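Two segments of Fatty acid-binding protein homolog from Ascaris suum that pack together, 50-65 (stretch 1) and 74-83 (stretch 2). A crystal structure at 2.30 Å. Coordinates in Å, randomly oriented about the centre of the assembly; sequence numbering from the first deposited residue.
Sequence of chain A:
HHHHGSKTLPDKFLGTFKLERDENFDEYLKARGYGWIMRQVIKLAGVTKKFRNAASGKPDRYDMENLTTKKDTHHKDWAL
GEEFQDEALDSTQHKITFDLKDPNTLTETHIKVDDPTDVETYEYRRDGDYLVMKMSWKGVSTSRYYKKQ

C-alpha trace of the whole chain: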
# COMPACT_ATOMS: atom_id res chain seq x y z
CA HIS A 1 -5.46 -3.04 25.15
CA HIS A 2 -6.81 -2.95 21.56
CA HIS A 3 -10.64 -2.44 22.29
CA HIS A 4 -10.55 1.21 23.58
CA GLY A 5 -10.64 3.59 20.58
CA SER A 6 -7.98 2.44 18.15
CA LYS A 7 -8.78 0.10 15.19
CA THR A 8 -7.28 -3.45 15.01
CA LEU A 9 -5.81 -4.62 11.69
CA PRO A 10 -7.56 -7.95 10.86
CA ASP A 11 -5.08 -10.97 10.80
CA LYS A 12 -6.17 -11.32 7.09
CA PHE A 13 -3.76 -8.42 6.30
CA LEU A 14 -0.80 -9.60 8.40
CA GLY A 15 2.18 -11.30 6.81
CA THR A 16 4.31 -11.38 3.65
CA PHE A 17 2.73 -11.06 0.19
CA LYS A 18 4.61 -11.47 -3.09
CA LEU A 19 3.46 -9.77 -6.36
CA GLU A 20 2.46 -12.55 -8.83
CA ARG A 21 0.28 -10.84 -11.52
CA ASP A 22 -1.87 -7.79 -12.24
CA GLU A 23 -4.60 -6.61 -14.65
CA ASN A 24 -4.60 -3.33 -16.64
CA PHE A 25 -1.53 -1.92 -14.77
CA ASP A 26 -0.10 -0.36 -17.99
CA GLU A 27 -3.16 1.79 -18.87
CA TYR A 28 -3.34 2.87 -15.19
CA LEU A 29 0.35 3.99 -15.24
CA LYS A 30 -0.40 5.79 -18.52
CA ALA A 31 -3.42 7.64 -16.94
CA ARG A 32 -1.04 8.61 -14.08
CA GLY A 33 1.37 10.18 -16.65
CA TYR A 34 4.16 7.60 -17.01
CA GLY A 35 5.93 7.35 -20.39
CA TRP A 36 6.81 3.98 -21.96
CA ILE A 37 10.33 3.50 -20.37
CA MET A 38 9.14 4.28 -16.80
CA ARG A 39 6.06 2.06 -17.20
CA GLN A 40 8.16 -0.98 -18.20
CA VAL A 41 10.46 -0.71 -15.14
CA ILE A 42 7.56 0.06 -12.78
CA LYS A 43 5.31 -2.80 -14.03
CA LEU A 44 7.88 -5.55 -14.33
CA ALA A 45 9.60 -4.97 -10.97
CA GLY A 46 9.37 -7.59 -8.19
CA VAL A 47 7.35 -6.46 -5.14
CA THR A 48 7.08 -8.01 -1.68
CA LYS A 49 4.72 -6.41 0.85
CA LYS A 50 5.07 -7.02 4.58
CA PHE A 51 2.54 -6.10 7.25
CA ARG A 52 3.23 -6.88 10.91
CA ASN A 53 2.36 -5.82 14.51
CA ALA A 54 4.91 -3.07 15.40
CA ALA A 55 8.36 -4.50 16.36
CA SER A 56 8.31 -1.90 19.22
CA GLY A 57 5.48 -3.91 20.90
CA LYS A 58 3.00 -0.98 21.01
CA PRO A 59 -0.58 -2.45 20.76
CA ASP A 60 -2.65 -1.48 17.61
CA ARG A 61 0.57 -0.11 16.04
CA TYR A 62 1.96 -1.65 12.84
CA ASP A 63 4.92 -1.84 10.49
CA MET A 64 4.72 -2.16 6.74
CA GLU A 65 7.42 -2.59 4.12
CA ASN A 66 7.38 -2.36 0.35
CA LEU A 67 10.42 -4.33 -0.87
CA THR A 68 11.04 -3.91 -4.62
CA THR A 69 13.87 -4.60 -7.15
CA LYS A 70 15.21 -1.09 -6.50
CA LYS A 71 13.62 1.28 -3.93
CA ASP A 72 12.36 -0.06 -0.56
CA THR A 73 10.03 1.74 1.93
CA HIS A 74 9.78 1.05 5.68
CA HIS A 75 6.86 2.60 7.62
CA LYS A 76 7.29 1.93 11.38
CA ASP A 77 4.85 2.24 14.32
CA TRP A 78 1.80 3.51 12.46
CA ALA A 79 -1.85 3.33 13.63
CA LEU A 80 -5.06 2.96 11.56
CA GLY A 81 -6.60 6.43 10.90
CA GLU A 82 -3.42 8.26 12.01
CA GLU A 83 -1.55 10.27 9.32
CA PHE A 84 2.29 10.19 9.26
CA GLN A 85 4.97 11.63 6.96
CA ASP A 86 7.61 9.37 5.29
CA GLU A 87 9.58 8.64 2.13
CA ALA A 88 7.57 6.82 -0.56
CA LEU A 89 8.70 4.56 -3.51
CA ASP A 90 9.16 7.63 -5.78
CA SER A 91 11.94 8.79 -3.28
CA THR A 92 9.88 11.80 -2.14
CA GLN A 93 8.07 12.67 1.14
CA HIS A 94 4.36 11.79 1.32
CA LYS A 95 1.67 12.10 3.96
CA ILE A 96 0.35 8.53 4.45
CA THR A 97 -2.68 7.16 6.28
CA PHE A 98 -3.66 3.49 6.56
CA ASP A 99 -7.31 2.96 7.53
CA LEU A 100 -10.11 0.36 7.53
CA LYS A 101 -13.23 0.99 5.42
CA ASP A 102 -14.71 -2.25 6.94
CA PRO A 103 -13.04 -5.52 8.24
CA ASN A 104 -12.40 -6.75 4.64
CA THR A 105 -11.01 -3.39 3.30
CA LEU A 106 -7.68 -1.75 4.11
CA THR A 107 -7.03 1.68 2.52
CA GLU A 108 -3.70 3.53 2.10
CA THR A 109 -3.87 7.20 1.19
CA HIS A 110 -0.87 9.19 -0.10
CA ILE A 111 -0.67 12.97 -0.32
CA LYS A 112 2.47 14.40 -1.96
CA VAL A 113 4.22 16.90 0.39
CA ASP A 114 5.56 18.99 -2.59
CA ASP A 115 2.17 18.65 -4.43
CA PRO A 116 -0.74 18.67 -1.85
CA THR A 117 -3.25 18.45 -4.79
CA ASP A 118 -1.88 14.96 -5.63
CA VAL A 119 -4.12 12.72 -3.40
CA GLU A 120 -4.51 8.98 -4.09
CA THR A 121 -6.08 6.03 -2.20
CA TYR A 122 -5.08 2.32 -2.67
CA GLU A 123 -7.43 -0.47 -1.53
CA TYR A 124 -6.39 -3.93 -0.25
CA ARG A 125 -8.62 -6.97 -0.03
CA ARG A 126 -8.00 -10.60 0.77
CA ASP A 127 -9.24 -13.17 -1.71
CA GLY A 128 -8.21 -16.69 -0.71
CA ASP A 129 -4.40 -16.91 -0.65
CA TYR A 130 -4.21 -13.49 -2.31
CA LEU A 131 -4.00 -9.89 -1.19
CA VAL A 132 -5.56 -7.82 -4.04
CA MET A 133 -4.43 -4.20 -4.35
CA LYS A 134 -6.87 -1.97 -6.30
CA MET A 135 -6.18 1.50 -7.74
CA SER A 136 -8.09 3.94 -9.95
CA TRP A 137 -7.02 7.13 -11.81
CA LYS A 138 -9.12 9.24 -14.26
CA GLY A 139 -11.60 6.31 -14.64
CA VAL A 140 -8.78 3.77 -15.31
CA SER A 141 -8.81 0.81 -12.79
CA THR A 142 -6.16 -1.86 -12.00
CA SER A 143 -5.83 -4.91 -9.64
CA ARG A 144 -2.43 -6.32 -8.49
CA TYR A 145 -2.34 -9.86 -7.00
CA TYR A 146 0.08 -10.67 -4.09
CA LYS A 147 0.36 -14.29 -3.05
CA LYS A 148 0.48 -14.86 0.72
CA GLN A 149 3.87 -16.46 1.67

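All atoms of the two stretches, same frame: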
# COMPACT_ATOMS: atom_id res chain seq x y z
N LYS A 50 5.03 -6.43 3.24
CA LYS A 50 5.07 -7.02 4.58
C LYS A 50 4.29 -6.15 5.50
O LYS A 50 4.48 -4.95 5.50
CB LYS A 50 6.50 -7.20 5.11
CG LYS A 50 7.31 -8.22 4.36
CD LYS A 50 8.70 -8.43 5.03
CE LYS A 50 9.46 -9.54 4.37
NZ LYS A 50 10.89 -9.57 4.81
N PHE A 51 3.37 -6.75 6.23
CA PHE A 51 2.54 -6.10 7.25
C PHE A 51 2.73 -6.90 8.53
O PHE A 51 2.61 -8.12 8.52
CB PHE A 51 1.06 -6.12 6.86
CG PHE A 51 0.66 -5.22 5.71
CD1 PHE A 51 0.73 -5.67 4.40
CD2 PHE A 51 0.16 -3.94 5.95
CE1 PHE A 51 0.33 -4.85 3.33
CE2 PHE A 51 -0.24 -3.12 4.88
CZ PHE A 51 -0.18 -3.59 3.58
N ARG A 52 3.09 -6.22 9.62
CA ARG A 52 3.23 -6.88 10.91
C ARG A 52 2.80 -5.96 12.06
O ARG A 52 2.71 -4.75 11.87
CB ARG A 52 4.67 -7.38 11.11
CG ARG A 52 5.72 -6.28 11.25
CD ARG A 52 7.05 -6.86 11.67
NE ARG A 52 8.08 -5.82 11.79
CZ ARG A 52 8.90 -5.45 10.81
NH1 ARG A 52 8.81 -6.02 9.61
NH2 ARG A 52 9.80 -4.50 11.02
N ASN A 53 2.60 -6.55 13.27
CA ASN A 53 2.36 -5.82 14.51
C ASN A 53 3.70 -5.10 14.74
O ASN A 53 4.74 -5.67 14.42
CB ASN A 53 2.09 -6.78 15.67
CG ASN A 53 0.78 -7.51 15.57
OD1 ASN A 53 -0.27 -6.93 15.77
ND2 ASN A 53 0.81 -8.79 15.23
N ALA A 54 3.67 -3.85 15.21
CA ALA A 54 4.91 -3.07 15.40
C ALA A 54 5.97 -3.79 16.23
O ALA A 54 5.68 -4.25 17.33
CB ALA A 54 4.58 -1.72 16.03
N ALA A 55 7.21 -3.87 15.70
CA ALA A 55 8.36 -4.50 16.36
C ALA A 55 8.63 -3.88 17.74
O ALA A 55 9.20 -4.54 18.61
CB ALA A 55 9.59 -4.40 15.48
N SER A 56 8.18 -2.63 17.96
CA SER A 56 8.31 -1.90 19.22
C SER A 56 7.39 -2.46 20.34
O SER A 56 7.56 -2.11 21.51
CB SER A 56 8.03 -0.42 18.99
OG SER A 56 6.65 -0.26 18.74
N GLY A 57 6.40 -3.28 19.96
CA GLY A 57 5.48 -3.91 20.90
C GLY A 57 4.28 -3.07 21.30
O GLY A 57 3.48 -3.52 22.13
N LYS A 58 4.14 -1.87 20.72
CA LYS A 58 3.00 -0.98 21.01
C LYS A 58 1.70 -1.58 20.44
O LYS A 58 1.65 -1.85 19.24
CB LYS A 58 3.25 0.44 20.46
CG LYS A 58 4.52 1.12 20.99
CD LYS A 58 4.82 2.41 20.27
CE LYS A 58 5.99 3.14 20.88
NZ LYS A 58 6.28 4.41 20.17
N PRO A 59 0.68 -1.87 21.29
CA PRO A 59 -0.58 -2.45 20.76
C PRO A 59 -1.29 -1.54 19.75
O PRO A 59 -1.26 -0.31 19.91
CB PRO A 59 -1.43 -2.66 22.03
CG PRO A 59 -0.88 -1.69 23.02
CD PRO A 59 0.59 -1.62 22.75
N ASP A 60 -1.93 -2.15 18.72
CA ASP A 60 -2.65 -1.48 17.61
C ASP A 60 -1.74 -0.53 16.79
O ASP A 60 -2.23 0.36 16.09
CB ASP A 60 -3.95 -0.80 18.07
CG ASP A 60 -5.12 -1.76 18.27
OD1 ASP A 60 -4.98 -2.94 17.89
OD2 ASP A 60 -6.18 -1.31 18.77
N ARG A 61 -0.43 -0.77 16.87
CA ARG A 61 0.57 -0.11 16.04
C ARG A 61 1.19 -1.16 15.13
O ARG A 61 1.34 -2.33 15.52
CB ARG A 61 1.59 0.71 16.84
CG ARG A 61 0.90 1.90 17.44
CD ARG A 61 1.72 3.16 17.40
NE ARG A 61 0.93 4.27 17.91
CZ ARG A 61 0.61 5.35 17.20
NH1 ARG A 61 1.05 5.49 15.96
NH2 ARG A 61 -0.11 6.32 17.75
N TYR A 62 1.48 -0.75 13.88
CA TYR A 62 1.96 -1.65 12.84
C TYR A 62 3.18 -1.16 12.10
O TYR A 62 3.50 0.02 12.12
CB TYR A 62 0.82 -1.89 11.83
CG TYR A 62 -0.41 -2.44 12.50
CD1 TYR A 62 -0.54 -3.80 12.75
CD2 TYR A 62 -1.39 -1.58 13.02
CE1 TYR A 62 -1.61 -4.30 13.48
CE2 TYR A 62 -2.46 -2.07 13.76
CZ TYR A 62 -2.56 -3.43 13.99
OH TYR A 62 -3.62 -3.95 14.69
N ASP A 63 3.82 -2.10 11.40
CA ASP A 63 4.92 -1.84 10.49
C ASP A 63 4.53 -2.37 9.13
O ASP A 63 3.88 -3.42 9.03
CB ASP A 63 6.23 -2.52 10.94
CG ASP A 63 6.71 -2.15 12.31
OD1 ASP A 63 6.43 -1.01 12.76
OD2 ASP A 63 7.39 -2.99 12.94
N MET A 64 4.92 -1.68 8.09
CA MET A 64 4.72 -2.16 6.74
C MET A 64 5.94 -1.82 5.89
O MET A 64 6.56 -0.76 6.05
CB MET A 64 3.35 -1.77 6.10
CG MET A 64 3.39 -0.58 5.16
SD MET A 64 3.84 -0.89 3.42
CE MET A 64 2.30 -1.32 2.74
N GLU A 65 6.29 -2.74 5.03
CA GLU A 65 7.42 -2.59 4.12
C GLU A 65 6.98 -2.87 2.72
O GLU A 65 6.18 -3.78 2.49
CB GLU A 65 8.54 -3.60 4.49
CG GLU A 65 9.12 -3.39 5.89
CD GLU A 65 10.28 -4.29 6.26
OE1 GLU A 65 10.06 -5.51 6.44
OE2 GLU A 65 11.40 -3.76 6.41
N HIS A 74 9.91 1.65 4.36
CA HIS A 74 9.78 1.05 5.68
C HIS A 74 9.05 2.03 6.58
O HIS A 74 9.64 3.00 7.07
CB HIS A 74 11.17 0.70 6.28
CG HIS A 74 12.11 0.03 5.34
ND1 HIS A 74 12.22 -1.36 5.27
CD2 HIS A 74 13.00 0.58 4.46
CE1 HIS A 74 13.16 -1.60 4.37
NE2 HIS A 74 13.65 -0.47 3.86
N HIS A 75 7.75 1.77 6.78
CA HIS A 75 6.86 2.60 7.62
C HIS A 75 6.67 1.91 8.97
O HIS A 75 6.04 0.86 9.05
CB HIS A 75 5.53 2.84 6.89
CG HIS A 75 5.72 3.34 5.48
ND1 HIS A 75 6.66 4.33 5.18
CD2 HIS A 75 5.08 2.98 4.34
CE1 HIS A 75 6.57 4.52 3.87
NE2 HIS A 75 5.61 3.76 3.33
N LYS A 76 7.28 2.49 10.02
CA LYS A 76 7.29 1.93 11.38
C LYS A 76 6.40 2.63 12.38
O LYS A 76 6.38 3.86 12.43
CB LYS A 76 8.72 1.86 11.94
CG LYS A 76 9.76 1.22 11.01
CD LYS A 76 9.66 -0.30 10.94
CE LYS A 76 10.93 -0.94 10.43
NZ LYS A 76 12.08 -0.74 11.36
N ASP A 77 5.72 1.83 13.21
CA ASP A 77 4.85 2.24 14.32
C ASP A 77 3.67 3.11 13.92
O ASP A 77 3.36 4.07 14.62
CB ASP A 77 5.67 2.93 15.43
CG ASP A 77 6.18 1.95 16.43
OD1 ASP A 77 5.35 1.33 17.12
OD2 ASP A 77 7.41 1.76 16.50
N TRP A 78 2.98 2.75 12.85
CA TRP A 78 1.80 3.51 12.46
C TRP A 78 0.49 2.92 13.05
O TRP A 78 0.44 1.76 13.44
CB TRP A 78 1.71 3.72 10.94
CG TRP A 78 1.75 2.45 10.15
CD1 TRP A 78 2.84 1.90 9.54
CD2 TRP A 78 0.64 1.58 9.84
NE1 TRP A 78 2.48 0.75 8.88
CE2 TRP A 78 1.14 0.51 9.08
CE3 TRP A 78 -0.74 1.60 10.16
CZ2 TRP A 78 0.34 -0.55 8.65
CZ3 TRP A 78 -1.53 0.53 9.77
CH2 TRP A 78 -1.00 -0.52 9.00
N ALA A 79 -0.55 3.75 13.13
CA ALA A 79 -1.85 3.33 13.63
C ALA A 79 -2.89 3.58 12.54
O ALA A 79 -2.72 4.49 11.72
CB ALA A 79 -2.21 4.12 14.89
N LEU A 80 -3.96 2.77 12.51
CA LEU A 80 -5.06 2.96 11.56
C LEU A 80 -5.80 4.29 11.87
O LEU A 80 -6.09 4.60 13.04
CB LEU A 80 -6.01 1.74 11.57
CG LEU A 80 -5.41 0.42 11.00
CD1 LEU A 80 -6.28 -0.79 11.35
CD2 LEU A 80 -5.23 0.48 9.48
N GLY A 81 -5.98 5.11 10.83
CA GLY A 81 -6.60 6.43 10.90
C GLY A 81 -5.67 7.54 11.33
O GLY A 81 -6.09 8.69 11.46
N GLU A 82 -4.38 7.24 11.58
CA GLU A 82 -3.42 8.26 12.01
C GLU A 82 -2.37 8.56 10.92
O GLU A 82 -1.53 7.72 10.57
CB GLU A 82 -2.77 7.85 13.33
CG GLU A 82 -1.82 8.89 13.91
CD GLU A 82 -0.88 8.31 14.93
OE1 GLU A 82 -1.27 8.25 16.12
OE2 GLU A 82 0.24 7.91 14.55
N GLU A 83 -2.44 9.78 10.37
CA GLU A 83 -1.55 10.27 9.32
C GLU A 83 -0.12 10.43 9.83
O GLU A 83 0.09 10.90 10.95
CB GLU A 83 -2.08 11.63 8.79
CG GLU A 83 -1.35 12.13 7.56
CD GLU A 83 -1.84 13.46 7.02
OE1 GLU A 83 -1.49 14.51 7.61
OE2 GLU A 83 -2.53 13.46 5.97
O HOH W 1 7.86 -0.74 15.24
O HOH W 2 -4.56 0.94 14.88

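What fills the apolar centre of the contact? The indole of Trp-78, buried and with chi1 in the p well, lies across stretch 1. Tyr-62 CB sits over the face of its six-membered ring, 3.5 Å from Trp-78 CZ2, a CH-pi contact, while the two aromatic rings meet obliquely. At the indole's edge, Phe-51 CD2 comes within 4.3 Å of Trp-78 CZ2, and Met-64 CB within 4.1 Å of the same Trp-78 CZ2. A broad, flat side chain suits this place because it can touch three neighbours at once.

How do the backbones join around this core? Strand 62-65 runs antiparallel to strand 74-76. Met-64 N donates to His-75 O and His-75 N to Met-64 O, both at 2.9 Å; Tyr-62 N donates to Trp-78 O at 2.8 Å and Trp-78 N to Tyr-62 O at 2.9 Å. Between these pairs the register slips by one residue, a beta bulge, and the chain turns a corner at Asp-77. The side chain of Asp-63 supports the bulge: its OD1 accepts from Asp-77 N at 3.0 Å.

What gathers around Asp-77? Its CA-to-CB bond points away, yet the carboxylate returns to stretch 1, where Ser-56 OG donates to Asp-77 OD1 at 2.6 Å. Water 1 donates to both Asp-77 OD2 (2.8 Å) and Asp-63 OD1 (2.9 Å), bridging two acids that could not bond directly without a proton.

Which charges close the polar edge? Arg-61 NH1 donates to Asp-77 O at 3.0 Å and to Glu-82 OE2 at 2.9 Å, while Arg-61 NH2 reaches Glu-82 OE1 at 2.8 Å, so the salt bridge is two-pronged; Ala-79 CB covers one guanidinium face. Toward the other end, His-74 ND1 donates to Glu-65 OE2 at 2.8 Å.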